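Aldehyde dehydrogenase (Burkholderia vietnamiensis, PDB 5KF0) probably oxidises aldehydes to carboxylic acids using a nicotinamide cofactor, and is seen here with NADPH bound. Local coordinates at residues L258-A263 / S411-A417; C293-Q297 / V444-R448; Q297-V301 / R407-S411. All blocks are in the same frame, centred on the assembly; numbering follows the deposited sequence.

How the interactions relate
All three contacts gather where the loop after strand 253-257 crosses to the sheet that holds parallel strands 263-266, 298-302 and 416-420; segment 444-448 joins them from the loop after strand 438-441. Interactions 1 and 2 both reach NADPH: the first holds the carboxamide through Leu258, the second carries Cys293, bonded to the nicotinamide ring. Their centres are about 9 Å apart, and probable hydrogen bonds from Gln416 NE2 to Pro445 O (2.8 Å) and from Gln297 N to Ala262 O (2.9 Å) stitch them together. Interaction 3 shares Ser411 with interaction 1 and Gln297 with interaction 2. It lies farther out from the chain's centre and from the cofactor, the Ser411 side chain being about 12 Å from NADPH.

Interaction 1 of 3, residues L258-A263 / S411-A417; sequences LGGNAA and SDFGLQA. With NDP (NADPH dihydro-nicotinamide-adenine-dinucleotide phosphate), chain E.
Phe413 lies against Gly259, Gly260 and Asn261, the end of the Leu-Glu-Leu-Gly-Gly-Asn sequence found in many aldehyde dehydrogenases, while further along the two segments lead into the parallel strands 263-266 and 416-420. The Phe413 side chain can be followed outward. Its CB is 3.6 Å from Gly260 CA, and CG, set anti to its own carbonyl carbon (chi1 -58°), is 3.5 Å from the same atom, which sits over one ring face. Beyond CG the two edges of the ring part company: CD1 approaches Gly259 O at 3.4 Å, obliquely to the ring, and CE1 stays near that oxygen, whereas CD2 has Asn261 OD1 close to the ring plane. The Asn261 amide is turned 72° from the ring.

That amide oxygen is held by Ser411, whose OG donates to Asn261 OD1 at 2.7 Å from a position tilted out of the carbonyl plane. The same hydroxyl oxygen accepts from Phe413 N (2.9 Å), which makes an ST turn and fixes the backbone just where the ring departs. Asn261 ND2 looks elsewhere, to the carbonyl of Tyr384.

At the cofactor end, the carboxamide N7N of NADPH donates to Leu258 O at 2.9 Å in an almost straight bond (177°), evidence that the loop helps set the rotation of the carboxamide. Leu415 CD1 packs beside that carbonyl and also comes near N7N. Gly259, without a side chain, lets the nicotinamide ribose come close, its CA being 3.0 Å from O2D of the cofactor. Where the strands begin, Ala263 N and Gln416 O do not bond directly; a single water accepts from Ala263 N and donates to Gln416 O at 2.8 Å.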
loop_
_atom_site.group_PDB
_atom_site.type_symbol
_atom_site.label_atom_id
_atom_site.label_comp_id
_atom_site.label_asym_id
_atom_site.label_seq_id
_atom_site.Cartn_x
_atom_site.Cartn_y
_atom_site.Cartn_z
ATOM N N LEU A 258 18.054 4.834 -20.455
ATOM C CA LEU A 258 18.687 5.053 -21.751
ATOM C C LEU A 258 17.858 5.983 -22.639
ATOM O O LEU A 258 17.186 6.887 -22.130
ATOM C CB LEU A 258 18.945 3.702 -22.429
ATOM C CG LEU A 258 19.525 2.654 -21.457
ATOM C CD1 LEU A 258 19.559 1.276 -22.094
ATOM C CD2 LEU A 258 20.929 3.048 -20.969
ATOM N N GLY A 259 17.916 5.793 -23.956
ATOM C CA GLY A 259 17.364 6.772 -24.881
ATOM C C GLY A 259 16.286 6.225 -25.802
ATOM O O GLY A 259 15.846 5.086 -25.621
ATOM N N GLY A 260 15.863 7.009 -26.793
ATOM C CA GLY A 260 14.824 6.542 -27.704
ATOM C C GLY A 260 14.524 7.590 -28.758
ATOM O O GLY A 260 15.167 8.643 -28.823
ATOM N N ASN A 261 13.535 7.281 -29.600
ATOM C CA ASN A 261 13.082 8.181 -30.662
ATOM C C ASN A 261 11.603 8.495 -30.431
ATOM O O ASN A 261 10.734 8.069 -31.202
ATOM C CB ASN A 261 13.334 7.559 -32.075
ATOM C CG ASN A 261 12.631 6.220 -32.270
ATOM O OD1 ASN A 261 12.218 5.557 -31.309
ATOM N ND2 ASN A 261 12.473 5.826 -33.534
ATOM N N ALA A 262 11.324 9.272 -29.383
ATOM C CA ALA A 262 9.965 9.382 -28.860
ATOM C C ALA A 262 9.001 9.992 -29.872
ATOM O O ALA A 262 9.350 10.908 -30.625
ATOM C CB ALA A 262 9.962 10.211 -27.572
ATOM N N ALA A 263 7.768 9.480 -29.866
ATOM C CA ALA A 263 6.710 9.906 -30.772
ATOM C C ALA A 263 5.579 10.613 -30.030
ATOM O O ALA A 263 5.261 10.288 -28.878
ATOM C CB ALA A 263 6.121 8.709 -31.533
ATOM N N SER A 411 9.918 0.514 -33.599
ATOM C CA SER A 411 11.130 1.106 -33.056
ATOM C C SER A 411 11.832 0.079 -32.183
ATOM O O SER A 411 11.183 -0.799 -31.604
ATOM C CB SER A 411 10.809 2.347 -32.212
ATOM O OG SER A 411 11.989 2.862 -31.608
ATOM N N ASP A 412 13.162 0.220 -32.083
ATOM C CA ASP A 412 13.935 -0.496 -31.071
ATOM C C ASP A 412 13.627 -0.008 -29.665
ATOM O O ASP A 412 13.935 -0.710 -28.695
ATOM C CB ASP A 412 15.444 -0.307 -31.294
ATOM C CG ASP A 412 15.931 -0.867 -32.605
ATOM O OD1 ASP A 412 15.285 -1.776 -33.159
ATOM O OD2 ASP A 412 17.004 -0.407 -33.052
ATOM N N PHE A 413 13.029 1.168 -29.536
ATOM C CA PHE A 413 12.990 1.894 -28.279
ATOM C C PHE A 413 11.581 1.911 -27.707
ATOM O O PHE A 413 10.622 1.450 -28.332
ATOM C CB PHE A 413 13.534 3.312 -28.492
ATOM C CG PHE A 413 14.931 3.323 -29.027
ATOM C CD1 PHE A 413 15.979 2.861 -28.240
ATOM C CD2 PHE A 413 15.206 3.762 -30.326
ATOM C CE1 PHE A 413 17.290 2.853 -28.723
ATOM C CE2 PHE A 413 16.514 3.762 -30.813
ATOM C CZ PHE A 413 17.559 3.296 -30.001
ATOM N N GLY A 414 11.482 2.410 -26.475
ATOM C CA GLY A 414 10.210 2.458 -25.779
ATOM C C GLY A 414 10.301 3.210 -24.466
ATOM O O GLY A 414 10.054 2.636 -23.397
ATOM N N LEU A 415 10.627 4.500 -24.525
ATOM C CA LEU A 415 10.775 5.260 -23.283
ATOM C C LEU A 415 9.451 5.928 -22.937
ATOM O O LEU A 415 8.763 5.471 -22.017
ATOM C CB LEU A 415 11.938 6.260 -23.399
ATOM C CG LEU A 415 12.723 6.455 -22.090
ATOM C CD1 LEU A 415 13.979 7.292 -22.312
ATOM C CD2 LEU A 415 11.852 7.082 -21.004
ATOM N N GLN A 416 9.070 6.997 -23.648
ATOM C CA GLN A 416 7.729 7.556 -23.484
ATOM C C GLN A 416 7.137 7.879 -24.851
ATOM O O GLN A 416 7.856 8.058 -25.840
ATOM C CB GLN A 416 7.724 8.809 -22.574
ATOM C CG GLN A 416 8.153 8.424 -21.138
ATOM C CD GLN A 416 7.851 9.438 -20.038
ATOM O OE1 GLN A 416 7.847 9.064 -18.862
ATOM N NE2 GLN A 416 7.644 10.708 -20.390
ATOM N N ALA A 417 5.807 7.945 -24.886
ATOM C CA ALA A 417 5.046 8.403 -26.045
ATOM C C ALA A 417 3.967 9.353 -25.548
ATOM O O ALA A 417 3.540 9.266 -24.398
ATOM C CB ALA A 417 4.392 7.233 -26.814
HETATM P PA NDP E . 26.963 8.539 -23.079
HETATM O O1A NDP E . 26.463 7.134 -23.119
HETATM O O2A NDP E . 27.904 8.864 -24.239
HETATM O O5B NDP E . 27.699 8.878 -21.712
HETATM C C5B NDP E . 26.918 8.787 -20.494
HETATM C C4B NDP E . 27.851 8.561 -19.335
HETATM O O4B NDP E . 28.437 7.244 -19.438
HETATM C C3B NDP E . 29.031 9.539 -19.254
HETATM O O3B NDP E . 29.366 9.796 -17.892
HETATM C C2B NDP E . 30.147 8.734 -19.920
HETATM O O2B NDP E . 31.482 9.120 -19.533
HETATM C C1B NDP E . 29.840 7.366 -19.336
HETATM N N9A NDP E . 30.460 6.254 -20.045
HETATM C C8A NDP E . 30.476 5.998 -21.391
HETATM N N7A NDP E . 31.071 4.872 -21.710
HETATM C C5A NDP E . 31.477 4.357 -20.490
HETATM C C6A NDP E . 32.157 3.175 -20.134
HETATM N N6A NDP E . 32.598 2.271 -21.018
HETATM N N1A NDP E . 32.387 2.955 -18.819
HETATM C C2A NDP E . 31.972 3.861 -17.931
HETATM N N3A NDP E . 31.329 5.012 -18.146
HETATM C C4A NDP E . 31.111 5.200 -19.454
HETATM O O3 NDP E . 25.719 9.528 -23.101
HETATM P PN NDP E . 25.596 11.112 -23.184
HETATM O O1N NDP E . 26.349 11.733 -22.065
HETATM O O2N NDP E . 26.014 11.517 -24.575
HETATM O O5D NDP E . 24.052 11.402 -22.971
HETATM C C5D NDP E . 23.039 11.244 -23.978
HETATM C C4D NDP E . 22.386 9.895 -23.807
HETATM O O4D NDP E . 21.815 9.787 -22.476
HETATM C C3D NDP E . 21.239 9.668 -24.795
HETATM O O3D NDP E . 21.234 8.354 -25.341
HETATM C C2D NDP E . 20.010 9.943 -23.929
HETATM O O2D NDP E . 18.784 9.372 -24.370
HETATM C C1D NDP E . 20.466 9.375 -22.592
HETATM N N1N NDP E . 19.641 9.957 -21.540
HETATM C C2N NDP E . 18.814 9.180 -20.763
HETATM C C3N NDP E . 17.925 9.706 -19.897
HETATM C C7N NDP E . 17.094 8.862 -18.997
HETATM O O7N NDP E . 16.804 9.315 -17.881
HETATM N N7N NDP E . 16.638 7.692 -19.442
HETATM C C4N NDP E . 17.723 11.178 -19.843
HETATM C C5N NDP E . 18.873 11.901 -20.457
HETATM C C6N NDP E . 19.698 11.297 -21.292
HETATM P P2B NDP E . 32.283 10.314 -20.323
HETATM O O1X NDP E . 31.332 10.963 -21.257
HETATM O O2X NDP E . 32.820 11.156 -19.203
HETATM O O3X NDP E . 33.435 9.647 -21.045
HETATM O O HOH W 1 7.569 6.951 -28.375
#

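Interaction 2 of 3, residues C293-Q297 / V444-R448. With NDP (NADPH dihydro-nicotinamide-adenine-dinucleotide phosphate), chain E; ACT (acetate ion), chain H.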
loop_
_atom_site.group_PDB
_atom_site.type_symbol
_atom_site.label_atom_id
_atom_site.label_comp_id
_atom_site.label_asym_id
_atom_site.label_seq_id
_atom_site.Cartn_x
_atom_site.Cartn_y
_atom_site.Cartn_z
ATOM N N CYS A 293 16.377 12.818 -23.572
ATOM C CA CYS A 293 16.046 11.408 -23.741
ATOM C C CYS A 293 14.570 11.174 -24.045
ATOM O O CYS A 293 14.213 10.049 -24.423
ATOM C CB CYS A 293 16.437 10.620 -22.492
ATOM S SG CYS A 293 16.002 11.419 -20.940
ATOM N N ILE A 294 13.714 12.190 -23.892
ATOM C CA ILE A 294 12.313 12.070 -24.285
ATOM C C ILE A 294 11.924 13.218 -25.202
ATOM O O ILE A 294 10.744 13.576 -25.290
ATOM C CB ILE A 294 11.375 11.991 -23.066
ATOM C CG1 ILE A 294 11.763 13.018 -21.990
ATOM C CG2 ILE A 294 11.346 10.550 -22.510
ATOM C CD1 ILE A 294 10.838 12.991 -20.760
ATOM N N GLY A 295 12.905 13.775 -25.911
ATOM C CA GLY A 295 12.593 14.773 -26.921
ATOM C C GLY A 295 11.699 14.193 -28.006
ATOM O O GLY A 295 11.788 13.011 -28.357
ATOM N N VAL A 296 10.797 15.029 -28.514
ATOM C CA VAL A 296 9.918 14.598 -29.599
ATOM C C VAL A 296 10.727 14.486 -30.882
ATOM O O VAL A 296 11.248 15.482 -31.396
ATOM C CB VAL A 296 8.744 15.566 -29.768
ATOM C CG1 VAL A 296 7.955 15.251 -31.061
ATOM C CG2 VAL A 296 7.833 15.509 -28.524
ATOM N N GLN A 297 10.798 13.273 -31.430
ATOM C CA GLN A 297 11.472 13.031 -32.696
ATOM C C GLN A 297 10.513 12.722 -33.832
ATOM O O GLN A 297 10.802 13.061 -34.978
ATOM C CB GLN A 297 12.474 11.877 -32.548
ATOM C CG GLN A 297 13.401 11.655 -33.760
ATOM C CD GLN A 297 14.482 10.624 -33.451
ATOM O OE1 GLN A 297 14.994 10.564 -32.330
ATOM N NE2 GLN A 297 14.846 9.825 -34.444
ATOM N N VAL A 444 3.129 16.188 -24.660
ATOM C CA VAL A 444 4.180 15.484 -25.393
ATOM C C VAL A 444 4.831 14.418 -24.516
ATOM O O VAL A 444 4.726 14.473 -23.274
ATOM C CB VAL A 444 5.248 16.459 -25.920
ATOM C CG1 VAL A 444 4.722 17.204 -27.159
ATOM C CG2 VAL A 444 5.678 17.431 -24.824
ATOM N N PRO A 445 5.515 13.436 -25.116
ATOM C CA PRO A 445 6.292 12.478 -24.313
ATOM C C PRO A 445 7.384 13.135 -23.497
ATOM O O PRO A 445 7.929 12.493 -22.593
ATOM C CB PRO A 445 6.890 11.534 -25.370
ATOM C CG PRO A 445 6.924 12.376 -26.638
ATOM C CD PRO A 445 5.626 13.142 -26.560
ATOM N N SER A 446 7.725 14.387 -23.796
ATOM C CA SER A 446 8.832 15.079 -23.150
ATOM C C SER A 446 8.532 15.501 -21.714
ATOM O O SER A 446 9.427 16.064 -21.071
ATOM C CB SER A 446 9.210 16.293 -24.001
ATOM O OG SER A 446 9.277 15.906 -25.364
ATOM N N PHE A 447 7.336 15.222 -21.185
ATOM C CA PHE A 447 6.983 15.627 -19.827
ATOM C C PHE A 447 7.484 14.615 -18.798
ATOM O O PHE A 447 7.306 13.402 -18.965
ATOM C CB PHE A 447 5.464 15.781 -19.682
ATOM C CG PHE A 447 5.029 16.056 -18.271
ATOM C CD1 PHE A 447 5.081 17.349 -17.768
ATOM C CD2 PHE A 447 4.613 15.031 -17.435
ATOM C CE1 PHE A 447 4.710 17.608 -16.450
ATOM C CE2 PHE A 447 4.249 15.293 -16.122
ATOM C CZ PHE A 447 4.292 16.582 -15.640
ATOM N N ARG A 448 8.082 15.130 -17.720
ATOM C CA ARG A 448 8.436 14.349 -16.540
ATOM C C ARG A 448 8.282 15.227 -15.304
ATOM O O ARG A 448 8.664 16.399 -15.316
ATOM C CB ARG A 448 9.878 13.832 -16.613
ATOM C CG ARG A 448 10.300 13.030 -15.361
ATOM C CD ARG A 448 11.752 12.585 -15.472
ATOM N NE ARG A 448 12.125 11.713 -14.364
ATOM C CZ ARG A 448 13.330 11.174 -14.212
ATOM N NH1 ARG A 448 14.308 11.461 -15.072
ATOM N NH2 ARG A 448 13.555 10.346 -13.201
HETATM P PA NDP E . 26.963 8.539 -23.079
HETATM O O1A NDP E . 26.463 7.134 -23.119
HETATM O O2A NDP E . 27.904 8.864 -24.239
HETATM O O5B NDP E . 27.699 8.878 -21.712
HETATM C C5B NDP E . 26.918 8.787 -20.494
HETATM C C4B NDP E . 27.851 8.561 -19.335
HETATM O O4B NDP E . 28.437 7.244 -19.438
HETATM C C3B NDP E . 29.031 9.539 -19.254
HETATM O O3B NDP E . 29.366 9.796 -17.892
HETATM C C2B NDP E . 30.147 8.734 -19.920
HETATM O O2B NDP E . 31.482 9.120 -19.533
HETATM C C1B NDP E . 29.840 7.366 -19.336
HETATM N N9A NDP E . 30.460 6.254 -20.045
HETATM C C8A NDP E . 30.476 5.998 -21.391
HETATM N N7A NDP E . 31.071 4.872 -21.710
HETATM C C5A NDP E . 31.477 4.357 -20.490
HETATM C C6A NDP E . 32.157 3.175 -20.134
HETATM N N6A NDP E . 32.598 2.271 -21.018
HETATM N N1A NDP E . 32.387 2.955 -18.819
HETATM C C2A NDP E . 31.972 3.861 -17.931
HETATM N N3A NDP E . 31.329 5.012 -18.146
HETATM C C4A NDP E . 31.111 5.200 -19.454
HETATM O O3 NDP E . 25.719 9.528 -23.101
HETATM P PN NDP E . 25.596 11.112 -23.184
HETATM O O1N NDP E . 26.349 11.733 -22.065
HETATM O O2N NDP E . 26.014 11.517 -24.575
HETATM O O5D NDP E . 24.052 11.402 -22.971
HETATM C C5D NDP E . 23.039 11.244 -23.978
HETATM C C4D NDP E . 22.386 9.895 -23.807
HETATM O O4D NDP E . 21.815 9.787 -22.476
HETATM C C3D NDP E . 21.239 9.668 -24.795
HETATM O O3D NDP E . 21.234 8.354 -25.341
HETATM C C2D NDP E . 20.010 9.943 -23.929
HETATM O O2D NDP E . 18.784 9.372 -24.370
HETATM C C1D NDP E . 20.466 9.375 -22.592
HETATM N N1N NDP E . 19.641 9.957 -21.540
HETATM C C2N NDP E . 18.814 9.180 -20.763
HETATM C C3N NDP E . 17.925 9.706 -19.897
HETATM C C7N NDP E . 17.094 8.862 -18.997
HETATM O O7N NDP E . 16.804 9.315 -17.881
HETATM N N7N NDP E . 16.638 7.692 -19.442
HETATM C C4N NDP E . 17.723 11.178 -19.843
HETATM C C5N NDP E . 18.873 11.901 -20.457
HETATM C C6N NDP E . 19.698 11.297 -21.292
HETATM P P2B NDP E . 32.283 10.314 -20.323
HETATM O O1X NDP E . 31.332 10.963 -21.257
HETATM O O2X NDP E . 32.820 11.156 -19.203
HETATM O O3X NDP E . 33.435 9.647 -21.045
HETATM C C ACT H . 13.874 14.311 -17.798
HETATM O O ACT H . 13.248 15.407 -17.890
HETATM O OXT ACT H . 14.445 14.063 -16.711
HETATM C CH3 ACT H . 13.945 13.321 -18.917
#
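Ser446 OG donates to Ile294 O at 2.8 Å, arriving 27° out of the carbonyl plane with a C=O...OG angle of 139°. It is the hydrogen bond that joins the two segments; Ser446 N, although near the same carbonyl, is too poorly angled to add a second. Ser446 follows Pro445 in a type I beta turn from Val444 to Phe447, whose closing backbone bond is weak.

Around this bond aliphatic side chains pack on the turn, partly against its carbonyl oxygens. The Ile294 side chain lies along the turn: its CD1 tip is 3.4 Å from Ser446 O and similarly near Pro445 O, and CG1 passes over Ser446 CA. CG1 takes the position between the backbone N and the carbonyl carbon (chi1 44°), which directs CD1 along the peptides of the turn. On the other side of the serine, Val296 presents one methyl, CG2, which is 3.5 Å from Ser446 OG and 3.8 Å from Pro445 CG, and also meets Val444 CB.

The neighbouring Cys293 is covalently joined to the cofactor, SG to C4N of the nicotinamide at 2.1 Å. It occupies the place expected for the family's cysteine nucleophile, so the bond is consistent with a trapped adduct. An acetate, probably from the crystallisation liquor, lies beside it: its methyl is 3.5 Å from Cys293 SG and 3.6 Å from Ile294 CD1, and its OXT accepts from Arg448 NH1 at 3.1 Å, near the guanidinium plane.

Gln416 of strand 416-420 donates through NE2 to Pro445 O and Phe447 O and so ties the turn to that strand; Arg448 rests on Leu167 and His170 of helix 164-178, and Phe447 stacks on Tyr143 of the second subunit.

Interaction 3 of 3, residues Q297-V301 / R407-S411; sequences QRILV and RVNDS
Arg298 reaches from its strand to the last turn of helix 401-409 and spends two nitrogens on two successive carbonyls. NH2 donates to Val408 O at 3.0 Å, nearly straight (176°), on a lone pair in the carbonyl plane. NH1 donates to Arg407 O at 2.8 Å, more bent at 145° and tilted from that carbonyl's plane. Both oxygens lie in the guanidinium plane, at its edge, so the pair of bonds fixes the rotation of the group. A bend in the chain at chi3 (-73°) swings the guanidinium toward the helix, and NE donates to Asn261 O. All three nitrogens of Arg298 are therefore engaged. Arg407 O also receives a weak bond from Asp410 N. Val408 O lies in the last turn, where helix carbonyls commonly lack amide partners, so the arginine probably supplies a donor there; its positive charge probably also suits the helix's C-terminal end.

The helix is the connection of a beta-alpha-beta crossover from strand 392-398 to the parallel strand 416-420, passing strands 298-302 and 263-266. Its Arg407 and Val408 pack on Leu300 of strand 298-302, and Val408 also on Ala263 and Ile265 of strand 263-266. Leu300 CD2 touches Arg407 CB at 3.7 Å and lies over one face of the Arg407 guanidinium, offset toward its rim; CD1 meets Val408 CG2 at 4.0 Å.

Arg407 finds its polar partners elsewhere: NH1 pairs with Asp403 and with the carbonyl of Lys397, NH2 with Glu396. Asp410, centre of an inverse gamma turn, is likewise satisfied outside the contact, OD2 by Arg379 and OD1 by Arg385.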
loop_
_atom_site.group_PDB
_atom_site.type_symbol
_atom_site.label_atom_id
_atom_site.label_comp_id
_atom_site.label_asym_id
_atom_site.label_seq_id
_atom_site.Cartn_x
_atom_site.Cartn_y
_atom_site.Cartn_z
ATOM N N GLN A 297 10.798 13.273 -31.430
ATOM C CA GLN A 297 11.472 13.031 -32.696
ATOM C C GLN A 297 10.513 12.722 -33.832
ATOM O O GLN A 297 10.802 13.061 -34.978
ATOM C CB GLN A 297 12.474 11.877 -32.548
ATOM C CG GLN A 297 13.401 11.655 -33.760
ATOM C CD GLN A 297 14.482 10.624 -33.451
ATOM O OE1 GLN A 297 14.994 10.564 -32.330
ATOM N NE2 GLN A 297 14.846 9.825 -34.444
ATOM N N ARG A 298 9.366 12.108 -33.535
ATOM C CA ARG A 298 8.410 11.683 -34.548
ATOM C C ARG A 298 7.044 12.227 -34.172
ATOM O O ARG A 298 6.632 12.130 -33.014
ATOM C CB ARG A 298 8.359 10.152 -34.654
ATOM C CG ARG A 298 9.701 9.515 -34.999
ATOM C CD ARG A 298 9.588 7.989 -35.082
ATOM N NE ARG A 298 9.446 7.381 -33.756
ATOM C CZ ARG A 298 8.721 6.301 -33.493
ATOM N NH1 ARG A 298 8.024 5.699 -34.463
ATOM N NH2 ARG A 298 8.669 5.839 -32.244
ATOM N N ILE A 299 6.348 12.804 -35.147
ATOM C CA ILE A 299 5.054 13.431 -34.917
ATOM C C ILE A 299 4.060 12.812 -35.891
ATOM O O ILE A 299 4.186 12.994 -37.107
ATOM C CB ILE A 299 5.121 14.955 -35.102
ATOM C CG1 ILE A 299 6.144 15.574 -34.133
ATOM C CG2 ILE A 299 3.741 15.569 -34.907
ATOM C CD1 ILE A 299 6.449 17.039 -34.456
ATOM N N LEU A 300 3.070 12.092 -35.366
ATOM C CA LEU A 300 2.070 11.402 -36.180
ATOM C C LEU A 300 0.746 12.142 -36.043
ATOM O O LEU A 300 0.209 12.250 -34.935
ATOM C CB LEU A 300 1.928 9.942 -35.737
ATOM C CG LEU A 300 3.181 9.076 -35.885
ATOM C CD1 LEU A 300 4.046 9.103 -34.602
ATOM C CD2 LEU A 300 2.811 7.656 -36.245
ATOM N N VAL A 301 0.225 12.652 -37.160
ATOM C CA VAL A 301 -0.913 13.567 -37.141
ATOM C C VAL A 301 -2.053 13.005 -37.982
ATOM O O VAL A 301 -1.840 12.578 -39.127
ATOM C CB VAL A 301 -0.504 14.957 -37.644
ATOM C CG1 VAL A 301 -1.671 15.893 -37.614
ATOM C CG2 VAL A 301 0.667 15.491 -36.806
ATOM N N ARG A 407 2.880 2.375 -35.471
ATOM C CA ARG A 407 4.054 3.082 -35.962
ATOM C C ARG A 407 4.872 3.678 -34.818
ATOM O O ARG A 407 6.102 3.717 -34.905
ATOM C CB ARG A 407 3.616 4.131 -36.982
ATOM C CG ARG A 407 3.223 3.443 -38.294
ATOM C CD ARG A 407 2.269 4.253 -39.171
ATOM N NE ARG A 407 2.933 5.395 -39.780
ATOM C CZ ARG A 407 2.299 6.353 -40.454
ATOM N NH1 ARG A 407 0.978 6.310 -40.598
ATOM N NH2 ARG A 407 2.985 7.361 -40.972
ATOM N N VAL A 408 4.229 4.103 -33.731
ATOM C CA VAL A 408 4.992 4.473 -32.540
ATOM C C VAL A 408 5.838 3.288 -32.076
ATOM O O VAL A 408 7.023 3.430 -31.747
ATOM C CB VAL A 408 4.052 4.958 -31.419
ATOM C CG1 VAL A 408 4.842 5.136 -30.102
ATOM C CG2 VAL A 408 3.354 6.266 -31.817
ATOM N N ASN A 409 5.230 2.099 -32.034
ATOM C CA ASN A 409 5.918 0.888 -31.592
ATOM C C ASN A 409 6.945 0.379 -32.595
ATOM O O ASN A 409 7.717 -0.521 -32.253
ATOM C CB ASN A 409 4.906 -0.235 -31.332
ATOM C CG ASN A 409 4.185 -0.095 -30.003
ATOM O OD1 ASN A 409 4.691 0.511 -29.064
ATOM N ND2 ASN A 409 2.984 -0.690 -29.918
ATOM N N ASP A 410 6.953 0.902 -33.826
ATOM C CA ASP A 410 7.869 0.454 -34.872
ATOM C C ASP A 410 9.249 1.062 -34.616
ATOM O O ASP A 410 9.698 1.990 -35.293
ATOM C CB ASP A 410 7.324 0.841 -36.241
ATOM C CG ASP A 410 8.312 0.564 -37.359
ATOM O OD1 ASP A 410 9.019 -0.474 -37.268
ATOM O OD2 ASP A 410 8.400 1.393 -38.305
ATOM N N SER A 411 9.918 0.514 -33.599
ATOM C CA SER A 411 11.130 1.106 -33.056
ATOM C C SER A 411 11.832 0.079 -32.183
ATOM O O SER A 411 11.183 -0.799 -31.604
ATOM C CB SER A 411 10.809 2.347 -32.212
ATOM O OG SER A 411 11.989 2.862 -31.608
#